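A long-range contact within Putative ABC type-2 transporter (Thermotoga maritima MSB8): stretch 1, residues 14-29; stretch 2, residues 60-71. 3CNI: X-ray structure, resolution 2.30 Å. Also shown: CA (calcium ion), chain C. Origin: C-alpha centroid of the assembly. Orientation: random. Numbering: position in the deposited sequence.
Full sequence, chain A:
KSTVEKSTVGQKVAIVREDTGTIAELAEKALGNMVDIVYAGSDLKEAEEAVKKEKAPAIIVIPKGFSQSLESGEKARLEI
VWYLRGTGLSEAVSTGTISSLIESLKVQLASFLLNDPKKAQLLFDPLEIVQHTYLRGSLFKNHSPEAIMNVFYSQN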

ATOM      1  N   ALA A  14     -11.008  -3.310  14.356  1.00 59.18           N
ATOM      2  CA  ALA A  14     -12.049  -4.339  14.414  1.00 57.74           C
ATOM      3  C   ALA A  14     -12.050  -5.104  13.115  1.00 57.30           C
ATOM      4  O   ALA A  14     -12.058  -4.508  12.041  1.00 56.79           O
ATOM      5  CB  ALA A  14     -13.412  -3.746  14.626  1.00 56.69           C
ATOM      6  N   ILE A  15     -12.051  -6.433  13.223  1.00 57.24           N
ATOM      7  CA  ILE A  15     -12.250  -7.315  12.069  1.00 57.01           C
ATOM      8  C   ILE A  15     -13.632  -7.926  12.142  1.00 57.14           C
ATOM      9  O   ILE A  15     -14.016  -8.519  13.112  1.00 57.26           O
ATOM     10  CB  ILE A  15     -11.195  -8.401  11.993  1.00 56.92           C
ATOM     11  CG1 ILE A  15      -9.789  -7.796  12.063  1.00 58.59           C
ATOM     12  CG2 ILE A  15     -11.367  -9.289  10.693  1.00 57.11           C
ATOM     13  CD1 ILE A  15      -8.721  -8.826  12.597  1.00 59.35           C
ATOM     14  N   VAL A  16     -14.397  -7.724  11.089  1.00 57.90           N
ATOM     15  CA  VAL A  16     -15.769  -8.252  10.961  1.00 57.48           C
ATOM     16  C   VAL A  16     -15.741  -9.288   9.811  1.00 57.51           C
ATOM     17  O   VAL A  16     -15.513  -8.947   8.657  1.00 58.10           O
ATOM     18  CB  VAL A  16     -16.737  -7.115  10.584  1.00 57.16           C
ATOM     19  CG1 VAL A  16     -18.027  -7.672  10.043  1.00 56.06           C
ATOM     20  CG2 VAL A  16     -16.960  -6.213  11.733  1.00 56.92           C
ATOM     21  N   ARG A  17     -15.862 -10.562  10.131  1.00 57.80           N
ATOM     22  CA  ARG A  17     -15.757 -11.599   9.088  1.00 57.20           C
ATOM     23  C   ARG A  17     -17.101 -12.170   8.922  1.00 55.97           C
ATOM     24  O   ARG A  17     -17.628 -12.721   9.848  1.00 55.07           O
ATOM     25  CB  ARG A  17     -14.753 -12.705   9.407  1.00 57.48           C
ATOM     26  CG  ARG A  17     -14.719 -13.796   8.262  1.00 57.74           C
ATOM     27  CD  ARG A  17     -13.547 -14.762   8.343  1.00 56.67           C
ATOM     28  NE  ARG A  17     -13.409 -15.338   9.668  1.00 52.31           N
ATOM     29  CZ  ARG A  17     -14.191 -16.255  10.161  1.00 56.40           C
ATOM     30  NH1 ARG A  17     -13.961 -16.698  11.378  1.00 58.07           N
ATOM     31  NH2 ARG A  17     -15.180 -16.756   9.443  1.00 58.54           N
ATOM     32  N   GLU A  18     -17.642 -12.018   7.727  1.00 56.77           N
ATOM     33  CA  GLU A  18     -18.958 -12.536   7.415  1.00 58.93           C
ATOM     34  C   GLU A  18     -18.914 -13.828   6.622  1.00 58.33           C
ATOM     35  O   GLU A  18     -19.840 -14.618   6.629  1.00 58.73           O
ATOM     36  CB  GLU A  18     -19.746 -11.486   6.641  1.00 60.46           C
ATOM     37  CG  GLU A  18     -20.135 -10.274   7.500  1.00 65.41           C
ATOM     38  CD  GLU A  18     -20.788  -9.138   6.696  1.00 74.65           C
ATOM     39  OE1 GLU A  18     -20.429  -8.937   5.478  1.00 78.55           O
ATOM     40  OE2 GLU A  18     -21.671  -8.447   7.298  1.00 76.57           O
ATOM     41  N   ASP A  19     -17.793 -14.016   5.958  1.00 58.42           N
ATOM     42  CA  ASP A  19     -17.477 -15.227   5.173  1.00 58.30           C
ATOM     43  C   ASP A  19     -16.990 -16.370   6.078  1.00 57.44           C
ATOM     44  O   ASP A  19     -16.109 -16.193   6.914  1.00 57.39           O
ATOM     45  CB  ASP A  19     -16.379 -14.857   4.144  1.00 58.73           C
ATOM     46  CG  ASP A  19     -16.281 -15.837   2.989  1.00 60.58           C
ATOM     47  OD1 ASP A  19     -17.011 -15.696   2.009  1.00 63.06           O
ATOM     48  OD2 ASP A  19     -15.459 -16.749   3.055  1.00 64.90           O
ATOM     49  N   THR A  20     -17.533 -17.561   5.885  1.00 57.47           N
ATOM     50  CA  THR A  20     -17.216 -18.699   6.768  1.00 56.63           C
ATOM     51  C   THR A  20     -16.147 -19.621   6.146  1.00 56.24           C
ATOM     52  O   THR A  20     -15.778 -20.654   6.710  1.00 57.14           O
ATOM     53  CB  THR A  20     -18.472 -19.522   7.072  1.00 56.23           C
ATOM     54  OG1 THR A  20     -18.967 -20.060   5.850  1.00 55.86           O
ATOM     55  CG2 THR A  20     -19.548 -18.640   7.699  1.00 55.06           C
ATOM     56  N   GLY A  21     -15.644 -19.232   4.991  1.00 54.69           N
ATOM     57  CA  GLY A  21     -14.645 -20.047   4.314  1.00 54.13           C
ATOM     58  C   GLY A  21     -13.257 -19.937   4.897  1.00 53.09           C
ATOM     59  O   GLY A  21     -12.913 -18.953   5.546  1.00 52.25           O
ATOM     60  N   THR A  22     -12.469 -20.970   4.600  1.00 52.88           N
ATOM     61  CA  THR A  22     -11.099 -21.174   5.113  1.00 52.18           C
ATOM     62  C   THR A  22     -10.161 -20.065   4.750  1.00 53.02           C
ATOM     63  O   THR A  22      -9.436 -19.539   5.597  1.00 52.81           O
ATOM     64  CB  THR A  22     -10.521 -22.582   4.686  1.00 52.93           C
ATOM     65  OG1 THR A  22     -11.300 -23.591   5.324  1.00 50.99           O
ATOM     66  CG2 THR A  22      -9.043 -22.809   5.091  1.00 49.53           C
ATOM     67  N   ILE A  23     -10.169 -19.643   3.499  1.00 53.67           N
ATOM     68  CA  ILE A  23      -9.238 -18.567   3.117  1.00 53.06           C
ATOM     69  C   ILE A  23      -9.646 -17.219   3.793  1.00 53.18           C
ATOM     70  O   ILE A  23      -8.783 -16.434   4.200  1.00 52.33           O
ATOM     71  CB  ILE A  23      -9.064 -18.456   1.587  1.00 54.20           C
ATOM     72  CG1 ILE A  23      -7.813 -17.597   1.300  1.00 56.38           C
ATOM     73  CG2 ILE A  23     -10.278 -17.824   0.927  1.00 53.37           C
ATOM     74  CD1 ILE A  23      -6.564 -18.367   1.624  1.00 59.07           C
ATOM     75  N   ALA A  24     -10.953 -16.956   3.901  1.00 52.40           N
ATOM     76  CA  ALA A  24     -11.446 -15.851   4.770  1.00 52.42           C
ATOM     77  C   ALA A  24     -10.908 -15.957   6.179  1.00 52.86           C
ATOM     78  O   ALA A  24     -10.457 -14.995   6.753  1.00 54.57           O
ATOM     79  CB  ALA A  24     -12.987 -15.857   4.866  1.00 51.69           C
ATOM     80  N   GLU A  25     -11.081 -17.118   6.797  1.00 54.45           N
ATOM     81  CA  GLU A  25     -10.518 -17.316   8.169  1.00 55.76           C
ATOM     82  C   GLU A  25      -9.044 -16.952   8.259  1.00 56.47           C
ATOM     83  O   GLU A  25      -8.556 -16.391   9.255  1.00 56.10           O
ATOM     84  CB  GLU A  25     -10.719 -18.697   8.688  1.00 54.84           C
ATOM     85  CG  GLU A  25     -12.157 -19.035   8.831  1.00 57.80           C
ATOM     86  CD  GLU A  25     -12.353 -20.431   9.357  1.00 59.06           C
ATOM     87  OE1 GLU A  25     -11.334 -21.109   9.601  1.00 62.06           O
ATOM     88  OE2 GLU A  25     -13.522 -20.872   9.528  1.00 61.08           O
ATOM     89  N   LEU A  26      -8.365 -17.223   7.157  1.00 57.92           N
ATOM     90  CA  LEU A  26      -6.938 -17.053   7.068  1.00 58.89           C
ATOM     91  C   LEU A  26      -6.551 -15.588   6.929  1.00 58.96           C
ATOM     92  O   LEU A  26      -5.569 -15.143   7.473  1.00 58.80           O
ATOM     93  CB  LEU A  26      -6.424 -17.844   5.881  1.00 60.73           C
ATOM     94  CG  LEU A  26      -4.959 -18.184   5.886  1.00 64.63           C
ATOM     95  CD1 LEU A  26      -4.213 -16.857   5.833  1.00 69.96           C
ATOM     96  CD2 LEU A  26      -4.631 -19.117   7.080  1.00 66.85           C
ATOM     97  N   ALA A  27      -7.403 -14.839   6.243  1.00 58.67           N
ATOM     98  CA  ALA A  27      -7.233 -13.425   6.110  1.00 59.33           C
ATOM     99  C   ALA A  27      -7.409 -12.787   7.506  1.00 60.08           C
ATOM    100  O   ALA A  27      -6.614 -12.001   7.951  1.00 62.28           O
ATOM    101  CB  ALA A  27      -8.240 -12.858   5.112  1.00 58.96           C
ATOM    102  N   GLU A  28      -8.421 -13.196   8.214  1.00 60.62           N
ATOM    103  CA  GLU A  28      -8.701 -12.675   9.524  1.00 61.27           C
ATOM    104  C   GLU A  28      -7.531 -12.862  10.470  1.00 61.85           C
ATOM    105  O   GLU A  28      -7.154 -11.976  11.235  1.00 60.30           O
ATOM    106  CB  GLU A  28      -9.875 -13.430  10.121  1.00 61.29           C
ATOM    107  CG  GLU A  28     -10.170 -12.866  11.480  1.00 64.59           C
ATOM    108  CD  GLU A  28     -11.256 -13.532  12.273  1.00 65.33           C
ATOM    109  OE1 GLU A  28     -12.165 -14.189  11.754  1.00 69.77           O
ATOM    110  OE2 GLU A  28     -11.182 -13.375  13.484  1.00 71.35           O
ATOM    111  N   LYS A  29      -7.014 -14.089  10.443  1.00 62.95           N
ATOM    112  CA  LYS A  29      -5.844 -14.489  11.229  1.00 63.28           C
ATOM    113  C   LYS A  29      -4.594 -13.675  10.897  1.00 63.71           C
ATOM    114  O   LYS A  29      -3.844 -13.254  11.764  1.00 64.18           O
ATOM    115  CB  LYS A  29      -5.511 -15.964  10.996  1.00 64.12           C
ATOM    116  CG  LYS A  29      -6.449 -16.985  11.599  1.00 66.16           C
ATOM    117  CD  LYS A  29      -5.893 -18.440  11.365  1.00 68.83           C
ATOM    118  CE  LYS A  29      -5.062 -18.937  12.526  1.00 68.22           C
ATOM    119  NZ  LYS A  29      -6.037 -19.352  13.586  1.00 69.70           N
ATOM    120  N   ILE A  60     -12.112  -3.495   9.392  1.00 58.79           N
ATOM    121  CA  ILE A  60     -11.868  -4.270   8.163  1.00 59.81           C
ATOM    122  C   ILE A  60     -12.938  -5.360   8.019  1.00 59.33           C
ATOM    123  O   ILE A  60     -13.192  -6.092   8.934  1.00 60.24           O
ATOM    124  CB  ILE A  60     -10.432  -4.846   8.178  1.00 60.28           C
ATOM    125  CG1 ILE A  60      -9.421  -3.656   8.080  1.00 61.03           C
ATOM    126  CG2 ILE A  60     -10.223  -5.755   7.050  1.00 58.19           C
ATOM    127  CD1 ILE A  60      -7.942  -4.012   8.400  1.00 61.07           C
ATOM    128  N   VAL A  61     -13.681  -5.338   6.927  1.00 58.57           N
ATOM    129  CA  VAL A  61     -14.739  -6.315   6.726  1.00 57.61           C
ATOM    130  C   VAL A  61     -14.341  -7.292   5.649  1.00 57.70           C
ATOM    131  O   VAL A  61     -13.974  -6.905   4.513  1.00 57.87           O
ATOM    132  CB  VAL A  61     -16.148  -5.670   6.395  1.00 57.82           C
ATOM    133  CG1 VAL A  61     -17.245  -6.778   6.255  1.00 52.83           C
ATOM    134  CG2 VAL A  61     -16.522  -4.600   7.449  1.00 56.62           C
ATOM    135  N   ILE A  62     -14.395  -8.567   6.051  1.00 57.67           N
ATOM    136  CA  ILE A  62     -14.256  -9.716   5.119  1.00 56.60           C
ATOM    137  C   ILE A  62     -15.668 -10.184   4.803  1.00 56.28           C
ATOM    138  O   ILE A  62     -16.244 -10.939   5.571  1.00 55.58           O
ATOM    139  CB  ILE A  62     -13.385 -10.890   5.704  1.00 56.89           C
ATOM    140  CG1 ILE A  62     -12.019 -10.361   6.158  1.00 56.09           C
ATOM    141  CG2 ILE A  62     -13.115 -12.030   4.636  1.00 54.47           C
ATOM    142  CD1 ILE A  62     -11.435 -11.101   7.383  1.00 51.05           C
ATOM    143  N   PRO A  63     -16.247  -9.694   3.690  1.00 56.18           N
ATOM    144  CA  PRO A  63     -17.630 -10.014   3.401  1.00 56.78           C
ATOM    145  C   PRO A  63     -17.789 -11.409   2.851  1.00 57.30           C
ATOM    146  O   PRO A  63     -16.837 -12.005   2.354  1.00 57.91           O
ATOM    147  CB  PRO A  63     -18.057  -8.969   2.334  1.00 56.38           C
ATOM    148  CG  PRO A  63     -16.835  -8.466   1.752  1.00 57.65           C
ATOM    149  CD  PRO A  63     -15.628  -8.916   2.601  1.00 56.07           C
ATOM    150  N   LYS A  64     -18.998 -11.910   3.051  1.00 57.40           N
ATOM    151  CA  LYS A  64     -19.516 -13.120   2.443  1.00 57.69           C
ATOM    152  C   LYS A  64     -19.231 -13.085   0.918  1.00 57.86           C
ATOM    153  O   LYS A  64     -19.485 -12.110   0.245  1.00 58.17           O
ATOM    154  CB  LYS A  64     -21.009 -13.240   2.803  1.00 56.94           C
ATOM    155  CG  LYS A  64     -21.763 -14.406   2.195  1.00 59.29           C
ATOM    156  CD  LYS A  64     -23.307 -14.351   2.469  1.00 57.60           C
ATOM    157  N   GLY A  65     -18.656 -14.162   0.397  1.00 58.15           N
ATOM    158  CA  GLY A  65     -18.254 -14.242  -1.019  1.00 57.63           C
ATOM    159  C   GLY A  65     -16.747 -14.099  -1.250  1.00 57.49           C
ATOM    160  O   GLY A  65     -16.257 -14.269  -2.374  1.00 58.49           O
ATOM    161  N   PHE A  66     -16.008 -13.813  -0.185  1.00 55.94           N
ATOM    162  CA  PHE A  66     -14.565 -13.557  -0.289  1.00 55.60           C
ATOM    163  C   PHE A  66     -13.781 -14.796  -0.753  1.00 55.94           C
ATOM    164  O   PHE A  66     -12.917 -14.723  -1.649  1.00 55.63           O
ATOM    165  CB  PHE A  66     -14.078 -13.135   1.086  1.00 55.24           C
ATOM    166  CG  PHE A  66     -12.607 -12.853   1.199  1.00 55.50           C
ATOM    167  CD1 PHE A  66     -12.130 -11.554   1.082  1.00 57.74           C
ATOM    168  CD2 PHE A  66     -11.724 -13.846   1.568  1.00 54.65           C
ATOM    169  CE1 PHE A  66     -10.803 -11.257   1.307  1.00 57.12           C
ATOM    170  CE2 PHE A  66     -10.410 -13.580   1.739  1.00 55.34           C
ATOM    171  CZ  PHE A  66      -9.931 -12.289   1.612  1.00 57.94           C
ATOM    172  N   SER A  67     -14.060 -15.893  -0.055  1.00 56.06           N
ATOM    173  CA  SER A  67     -13.398 -17.192  -0.254  1.00 56.88           C
ATOM    174  C   SER A  67     -13.687 -17.776  -1.675  1.00 58.43           C
ATOM    175  O   SER A  67     -12.816 -18.273  -2.389  1.00 59.45           O
ATOM    176  CB  SER A  67     -13.874 -18.220   0.811  1.00 56.43           C
ATOM    177  OG  SER A  67     -13.287 -17.967   2.081  1.00 54.15           O
ATOM    178  N   GLN A  68     -14.949 -17.704  -2.037  1.00 58.76           N
ATOM    179  CA  GLN A  68     -15.427 -18.124  -3.330  1.00 59.17           C
ATOM    180  C   GLN A  68     -14.852 -17.315  -4.501  1.00 58.87           C
ATOM    181  O   GLN A  68     -14.557 -17.842  -5.571  1.00 59.01           O
ATOM    182  CB  GLN A  68     -16.944 -17.994  -3.349  1.00 59.65           C
ATOM    183  CG  GLN A  68     -17.601 -18.615  -4.547  1.00 62.83           C
ATOM    184  CD  GLN A  68     -19.120 -18.485  -4.447  1.00 67.80           C
ATOM    185  OE1 GLN A  68     -19.625 -17.645  -3.689  1.00 74.21           O
ATOM    186  NE2 GLN A  68     -19.845 -19.298  -5.191  1.00 70.83           N
ATOM    187  N   SER A  69     -14.721 -16.018  -4.310  1.00 58.31           N
ATOM    188  CA  SER A  69     -14.110 -15.211  -5.332  1.00 58.18           C
ATOM    189  C   SER A  69     -12.746 -15.780  -5.610  1.00 58.46           C
ATOM    190  O   SER A  69     -12.452 -16.137  -6.722  1.00 58.95           O
ATOM    191  CB  SER A  69     -13.979 -13.789  -4.868  1.00 58.06           C
ATOM    192  OG  SER A  69     -15.265 -13.277  -4.722  1.00 58.36           O
ATOM    193  N   LEU A  70     -11.936 -15.878  -4.576  1.00 59.04           N
ATOM    194  CA  LEU A  70     -10.555 -16.300  -4.715  1.00 60.41           C
ATOM    195  C   LEU A  70     -10.436 -17.708  -5.312  1.00 61.65           C
ATOM    196  O   LEU A  70      -9.499 -18.000  -6.062  1.00 63.10           O
ATOM    197  CB  LEU A  70      -9.809 -16.200  -3.379  1.00 59.81           C
ATOM    198  CG  LEU A  70      -9.582 -14.793  -2.853  1.00 60.73           C
ATOM    199  CD1 LEU A  70      -8.818 -14.807  -1.507  1.00 58.69           C
ATOM    200  CD2 LEU A  70      -8.851 -13.882  -3.882  1.00 58.87           C
ATOM    201  N   GLU A  71     -11.443 -18.535  -5.086  1.00 63.09           N
ATOM    202  CA  GLU A  71     -11.428 -19.923  -5.585  1.00 63.92           C
ATOM    203  C   GLU A  71     -11.820 -19.943  -7.052  1.00 63.64           C
ATOM    204  O   GLU A  71     -11.460 -20.849  -7.815  1.00 63.60           O
ATOM    205  CB  GLU A  71     -12.298 -20.857  -4.718  1.00 64.61           C
ATOM    206  CG  GLU A  71     -11.782 -20.883  -3.254  1.00 69.16           C
ATOM    207  CD  GLU A  71     -12.328 -22.016  -2.358  1.00 74.11           C
ATOM    208  OE1 GLU A  71     -12.586 -23.138  -2.831  1.00 73.61           O
ATOM    209  OE2 GLU A  71     -12.464 -21.759  -1.138  1.00 81.09           O
TER
HETATM  210 CA    CA C 202     -13.409 -23.451   9.736  0.50 92.85          CA
HETATM  211  O   HOH W   1     -17.341 -17.432  -0.094  1.00 54.05           O
HETATM  212  O   HOH W   2     -13.943 -22.860   7.409  0.50 41.09           O

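Stretch 2 enters the contact as a strand running parallel to strand 14-17: the axes approach to 4.7 Å with 16° between their directions. Ile 60 uses both of its backbone polar atoms. Ile 60 N donates to Ala 14 O at 2.8 Å, and Ile 60 O accepts from Val 16 N at 3.0 Å with a nearly linear N-H...O angle of 176°. A partner thus lies one residue before and one after its bridge mate Ile 15, the pattern expected of parallel strands.

Val 61 pairs with Val 16 and forms no backbone N-H...O hydrogen bond to stretch 1; Val 61 CA instead makes a CA-H...O contact with Val 16 O at 3.4 Å. The two side chains share one face of the sheet, Val 61 CG1 lying 4.0 Å from Val 16 CG1.

Ile 62 has the largest area covered by stretch 1, 114 Å². Ile 62 N donates to Val 16 O at 2.9 Å, while Ile 62 O accepts from Glu 18 N at 2.8 Å and, weakly, from Asp 19 N at 3.5 Å. Its side chain shares a sheet face with Ile 15 and Arg 17, and Ile 62 CD1 packs against the neighbouring strand, 3.8 Å from Ile 15 CG2. The same side chain packs under helix 22-29: Ile 62 CG2 is 3.8 Å from Ala 24 CB, and Ile 62 CD1 is 4.3 Å from Ala 27 CB.

Pro 63 opens a type II turn that ends at Phe 66. Lys 64 is modelled only as far as CD, so the position of its amine is unknown. Gly 65, at phi/psi 104/-5, has a backbone at which a CB would jam against the preceding carbonyl O. Gly 65 N donates to Asp 19 OD1 at 2.8 Å, and the same oxygen receives a weak bond from Phe 66 N at 3.1 Å, so one carboxylate oxygen engages two amides where helix 66-71 begins.

The Phe 66 ring lies against helix 22-29, with Phe 66 CZ 3.9 Å from Ala 27 CB and Phe 66 CD2 3.8 Å from Ala 24 CA.

Ser 67 OG bridges Asp 19, in the loop, and Ala 24, in helix 22-29: Ser 67 OG donates to Asp 19 OD2 at 2.7 Å and accepts from Ala 24 N at 3.1 Å, with an N-H...O angle of 158°. Gly 21 CA is 3.3 Å from Ser 67 OG, and an ideal CB on Gly 21 would fall 2.3 Å from that Ser 67 OG, a clash. Water 1 also donates to Asp 19 OD1, at 2.7 Å from the water O, which accepts from Gln 68 N at 3.1 Å.

Leu 70 closes the apolar contact, Leu 70 CD1 lying 4.1 Å from Ile 23 CG1.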